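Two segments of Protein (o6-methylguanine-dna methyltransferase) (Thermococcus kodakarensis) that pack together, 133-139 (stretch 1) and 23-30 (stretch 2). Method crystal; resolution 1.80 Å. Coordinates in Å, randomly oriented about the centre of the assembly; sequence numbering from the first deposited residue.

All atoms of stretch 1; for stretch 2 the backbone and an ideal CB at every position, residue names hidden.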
ATOM      1  N   ASN A 133       6.230   2.568  -2.474  1.00 11.38           N
ATOM      2  CA  ASN A 133       5.225   2.777  -1.449  1.00 10.44           C
ATOM      3  C   ASN A 133       5.277   1.694  -0.382  1.00  8.35           C
ATOM      4  O   ASN A 133       5.030   0.527  -0.673  1.00  8.95           O
ATOM      5  CB  ASN A 133       3.845   2.769  -2.158  1.00 10.01           C
ATOM      6  CG  ASN A 133       2.692   2.928  -1.196  1.00 10.21           C
ATOM      7  OD1 ASN A 133       2.865   3.458  -0.104  1.00  9.99           O
ATOM      8  ND2 ASN A 133       1.512   2.486  -1.638  1.00  9.91           N
ATOM      9  N   PRO A 134       5.547   2.065   0.864  1.00  9.56           N
ATOM     10  CA  PRO A 134       5.586   1.086   1.947  1.00 10.17           C
ATOM     11  C   PRO A 134       4.220   0.827   2.517  1.00 10.21           C
ATOM     12  O   PRO A 134       4.006   0.022   3.425  1.00 10.06           O
ATOM     13  CB  PRO A 134       6.510   1.782   2.970  1.00  9.93           C
ATOM     14  CG  PRO A 134       6.238   3.230   2.794  1.00 12.67           C
ATOM     15  CD  PRO A 134       5.906   3.415   1.334  1.00 10.00           C
ATOM     16  N   TYR A 135       3.155   1.514   2.003  1.00  8.40           N
ATOM     17  CA  TYR A 135       1.823   1.372   2.479  1.00  8.48           C
ATOM     18  C   TYR A 135       0.771   0.981   1.418  1.00  8.66           C
ATOM     19  O   TYR A 135      -0.208   1.742   1.241  1.00  9.96           O
ATOM     20  CB  TYR A 135       1.347   2.714   3.095  1.00  8.64           C
ATOM     21  CG  TYR A 135       2.337   3.376   4.044  1.00 10.94           C
ATOM     22  CD1 TYR A 135       2.729   4.686   3.811  1.00 10.85           C
ATOM     23  CD2 TYR A 135       2.836   2.710   5.156  1.00  9.58           C
ATOM     24  CE1 TYR A 135       3.608   5.325   4.672  1.00 12.32           C
ATOM     25  CE2 TYR A 135       3.733   3.342   6.016  1.00 10.28           C
ATOM     26  CZ  TYR A 135       4.114   4.638   5.765  1.00 11.61           C
ATOM     27  OH  TYR A 135       4.997   5.301   6.604  1.00 14.79           O
ATOM     28  N   PRO A 136       0.920  -0.142   0.799  1.00  9.85           N
ATOM     29  CA  PRO A 136      -0.072  -0.626  -0.187  1.00 10.65           C
ATOM     30  C   PRO A 136      -1.407  -0.766   0.512  1.00 11.06           C
ATOM     31  O   PRO A 136      -1.548  -0.866   1.753  1.00  9.44           O
ATOM     32  CB  PRO A 136       0.462  -1.942  -0.670  1.00 12.39           C
ATOM     33  CG  PRO A 136       1.381  -2.415   0.413  1.00 12.30           C
ATOM     34  CD  PRO A 136       2.007  -1.153   0.956  1.00  9.61           C
ATOM     35  N   ILE A 137      -2.485  -0.759  -0.282  1.00  9.48           N
ATOM     36  CA  ILE A 137      -3.852  -0.822   0.152  1.00 11.23           C
ATOM     37  C   ILE A 137      -4.319   0.529   0.690  1.00 13.21           C
ATOM     38  O   ILE A 137      -5.186   1.185   0.087  1.00 14.93           O
ATOM     39  CB  ILE A 137      -4.240  -1.929   1.135  1.00 11.73           C
ATOM     40  CG1 ILE A 137      -3.830  -3.312   0.592  1.00 12.55           C
ATOM     41  CG2 ILE A 137      -5.753  -1.905   1.433  1.00 10.85           C
ATOM     42  CD1 ILE A 137      -3.873  -4.378   1.682  1.00 16.73           C
ATOM     43  N   VAL A 138      -3.767   0.986   1.793  1.00 11.26           N
ATOM     44  CA  VAL A 138      -4.162   2.247   2.408  1.00 12.29           C
ATOM     45  C   VAL A 138      -3.770   3.417   1.511  1.00 13.33           C
ATOM     46  O   VAL A 138      -4.645   4.290   1.348  1.00 14.57           O
ATOM     47  CB  VAL A 138      -3.655   2.348   3.843  1.00 12.83           C
ATOM     48  CG1 VAL A 138      -4.169   1.116   4.625  1.00 12.68           C
ATOM     49  CG2 VAL A 138      -2.145   2.336   3.889  1.00 15.08           C
ATOM     50  N   VAL A 139      -2.570   3.461   0.997  1.00 10.52           N
ATOM     51  CA  VAL A 139      -2.172   4.557   0.030  1.00  9.85           C
ATOM     52  C   VAL A 139      -2.505   3.813  -1.254  1.00  9.65           C
ATOM     53  O   VAL A 139      -1.900   2.765  -1.574  1.00  9.83           O
ATOM     54  CB  VAL A 139      -0.696   4.919   0.167  1.00  9.44           C
ATOM     55  CG1 VAL A 139      -0.207   5.696  -1.057  1.00 11.07           C
ATOM     56  CG2 VAL A 139      -0.503   5.766   1.431  1.00 10.29           C
ATOM     57  N   UNK A  23       3.352   3.730  15.470  1.00 21.05           N
ATOM     58  CA  UNK A  23       2.527   4.055  14.308  1.00 19.41           C
ATOM     59  C   UNK A  23       2.966   3.053  13.219  1.00 17.08           C
ATOM     60  O   UNK A  23       3.978   2.360  13.405  1.00 15.10           O
ATOM     61  CB  UNK A  23       2.695   5.510  13.866  1.00 19.41           C
ATOM     62  N   UNK A  24       2.240   2.970  12.120  1.00 12.89           N
ATOM     63  CA  UNK A  24       2.593   2.040  11.049  1.00 11.90           C
ATOM     64  C   UNK A  24       3.829   2.426  10.280  1.00 12.03           C
ATOM     65  O   UNK A  24       4.045   3.536   9.814  1.00 12.80           O
ATOM     66  CB  UNK A  24       1.424   1.911  10.071  1.00 11.90           C
ATOM     67  N   UNK A  25       4.736   1.452  10.085  1.00  9.36           N
ATOM     68  CA  UNK A  25       5.963   1.618   9.363  1.00  9.31           C
ATOM     69  C   UNK A  25       5.885   0.949   7.983  1.00  7.44           C
ATOM     70  O   UNK A  25       6.614   1.314   7.065  1.00 10.02           O
ATOM     71  CB  UNK A  25       7.127   1.050  10.177  1.00  9.31           C
ATOM     72  N   UNK A  26       5.051  -0.098   7.886  1.00  8.34           N
ATOM     73  CA  UNK A  26       4.992  -0.765   6.559  1.00  8.68           C
ATOM     74  C   UNK A  26       3.853  -1.756   6.527  1.00  9.88           C
ATOM     75  O   UNK A  26       3.420  -2.300   7.558  1.00 10.35           O
ATOM     76  CB  UNK A  26       6.307  -1.477   6.236  1.00  8.68           C
ATOM     77  N   UNK A  27       3.339  -1.991   5.315  1.00  7.66           N
ATOM     78  CA  UNK A  27       2.242  -2.935   5.129  1.00  9.80           C
ATOM     79  C   UNK A  27       2.548  -3.792   3.911  1.00  9.35           C
ATOM     80  O   UNK A  27       3.138  -3.284   2.955  1.00 10.75           O
ATOM     81  CB  UNK A  27       0.904  -2.211   4.969  1.00  9.80           C
ATOM     82  N   UNK A  28       2.182  -5.082   3.975  1.00 10.13           N
ATOM     83  CA  UNK A  28       2.367  -5.953   2.830  1.00  9.75           C
ATOM     84  C   UNK A  28       1.131  -6.878   2.783  1.00  9.86           C
ATOM     85  O   UNK A  28       0.455  -7.076   3.771  1.00 11.33           O
ATOM     86  CB  UNK A  28       3.674  -6.742   2.928  1.00  9.75           C
ATOM     87  N   UNK A  29       0.866  -7.446   1.599  1.00 10.45           N
ATOM     88  CA  UNK A  29      -0.273  -8.362   1.517  1.00 11.88           C
ATOM     89  C   UNK A  29       0.030  -9.378   0.411  1.00 11.53           C
ATOM     90  O   UNK A  29       0.860  -9.128  -0.452  1.00 11.25           O
ATOM     91  CB  UNK A  29      -1.578  -7.612   1.242  1.00 11.88           C
ATOM     92  N   UNK A  30      -0.660 -10.515   0.501  1.00 11.30           N
ATOM     93  CA  UNK A  30      -0.412 -11.549  -0.518  1.00 12.05           C
ATOM     94  C   UNK A  30      -1.541 -12.585  -0.364  1.00 12.93           C
ATOM     95  O   UNK A  30      -2.328 -12.505   0.586  1.00 14.37           O
ATOM     96  CB  UNK A  30       0.969 -12.188  -0.359  1.00 12.05           C
TER

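Stretch 1 has no regular helix or strand; it is a compact loop held by its own backbone and side-chain hydrogen bonds, and it lies against one side of the strand formed by 24-30. The CA-to-CB bonds do not alternate regularly: those of 24, 27 and 29 point toward stretch 1, those of 25 and 28 away, and at 26 the ideal CB runs sideways; phi/psi of -106/-28 at position 25 departs from the extended values of its neighbours.

Position 23 precedes the strand, and its ideal CB has no atom of stretch 1 within 5.5 Å. The contact therefore sets no preference there, and almost any side chain would do. The residue is Arg23, whose side chain takes no part in the packing.

At position 24 CA-to-CB points toward stretch 1, with the ideal CB 4.9 Å from Tyr135 CE2. The aromatic ring offers carbon and no charge, so a modest apolar side chain, such as valine, leucine or isoleucine, would suit. The deposited Val24, with chi1 t, brings CG1 to 4.2 Å from Tyr135 CE2.

Position 25 points away, and its ideal CB finds nothing of stretch 1, so polar and apolar side chains are equally compatible with this contact. Here the backbone does the work. The residue is Gln25; its O lies 3.7 Å from Tyr135 CE2 and accepts a hydrogen bond from a water, which in turn accepts one from Tyr135 OH. This water thus bridges the two stretches.

At position 26 CA-to-CB would run sideways, and the ideal CB lies 3.9 Å from Pro134 O. That spacing would admit a small side chain such as alanine as well as none, while phi/psi of -170/153 is an extended conformation that does not demand glycine. Gly26 is found, and its CA makes a CA-H...O contact with Pro134 O at 3.4 Å.

Position 27 faces the loop squarely. Its backbone N donates to the carbonyl of Pro134, an anchor available to any residue but proline. The ideal CB lies 4.5 Å from Tyr135 CA, and beyond it Tyr135, Pro136 and Val138 present mostly carbon, which favours a branched or longer aliphatic side chain: isoleucine, leucine, valine or methionine. Ile27 has the largest covered area of either stretch. The hydrogen bond from Ile27 N to Pro134 O is 2.8 Å long, and with chi angles m and t the side chain carries CD1 to 3.4 Å from Val138 CG2 and 4.3 Å from Tyr135 CB. Its CB also packs 4.1 Å from Pro136 CD.

Position 28 points away, with nothing near its ideal CB; the loop imposes little choice. Ala28 contributes mainly backbone, its CA 4.4 Å from Pro136 CG.

At position 29 CA-to-CB turns toward stretch 1 again, and the ideal CB is 4.0 Å from Ile137 CD1. With Pro136 nearby as well, an aliphatic or aromatic side chain would fit. Phe29, chi1 p, places CD2 3.8 Å from Ile137 CD1, while Pro136 CB approaches the ring edge, 4.4 Å from CE2 of Phe29.

Position 30 lies beyond the loop's reach, leaving the choice open; it is Ala30.

Stretch 2, residues 23-30: RVQGIAFA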
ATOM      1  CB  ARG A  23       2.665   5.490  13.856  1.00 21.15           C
ATOM      2  CG  ARG A  23       1.732   6.485  14.551  1.00 26.13           C
ATOM      3  CD  ARG A  23       1.854   7.869  13.879  1.00 29.30           C
ATOM      4  NE  ARG A  23       3.258   8.270  13.898  1.00 34.36           N
ATOM      5  CZ  ARG A  23       3.798   9.392  13.450  1.00 36.18           C
ATOM      6  NH1 ARG A  23       3.061  10.338  12.884  1.00 37.34           N
ATOM      7  NH2 ARG A  23       5.115   9.581  13.565  1.00 36.43           N
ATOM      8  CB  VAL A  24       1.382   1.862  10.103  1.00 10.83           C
ATOM      9  CG1 VAL A  24       1.762   0.995   8.907  1.00 13.59           C
ATOM     10  CG2 VAL A  24       0.177   1.309  10.850  1.00 12.78           C
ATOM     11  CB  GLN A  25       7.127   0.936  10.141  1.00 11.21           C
ATOM     12  CG  GLN A  25       7.456   1.694  11.441  1.00 13.88           C
ATOM     13  CD  GLN A  25       8.559   0.984  12.219  1.00 14.70           C
ATOM     14  OE1 GLN A  25       8.376  -0.180  12.548  1.00 13.86           O
ATOM     15  NE2 GLN A  25       9.679   1.654  12.497  1.00 15.87           N
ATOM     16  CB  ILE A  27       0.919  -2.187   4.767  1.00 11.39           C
ATOM     17  CG1 ILE A  27       0.504  -1.267   5.903  1.00 13.59           C
ATOM     18  CG2 ILE A  27      -0.185  -3.180   4.413  1.00 10.81           C
ATOM     19  CD1 ILE A  27      -0.544  -0.222   5.539  1.00 14.65           C
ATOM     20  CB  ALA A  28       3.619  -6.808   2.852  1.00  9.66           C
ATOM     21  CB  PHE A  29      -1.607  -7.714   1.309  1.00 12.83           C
ATOM     22  CG  PHE A  29      -1.895  -7.227  -0.083  1.00 14.37           C
ATOM     23  CD1 PHE A  29      -2.745  -7.945  -0.906  1.00 17.89           C
ATOM     24  CD2 PHE A  29      -1.312  -6.061  -0.547  1.00 15.71           C
ATOM     25  CE1 PHE A  29      -3.039  -7.495  -2.194  1.00 18.33           C
ATOM     26  CE2 PHE A  29      -1.605  -5.613  -1.834  1.00 17.88           C
ATOM     27  CZ  PHE A  29      -2.457  -6.336  -2.639  1.00 18.25           C
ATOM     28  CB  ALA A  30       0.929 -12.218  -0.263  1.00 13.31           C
TER
HETATM   29  O   HOH W   1       7.125   3.990   7.319  1.00 11.80           O
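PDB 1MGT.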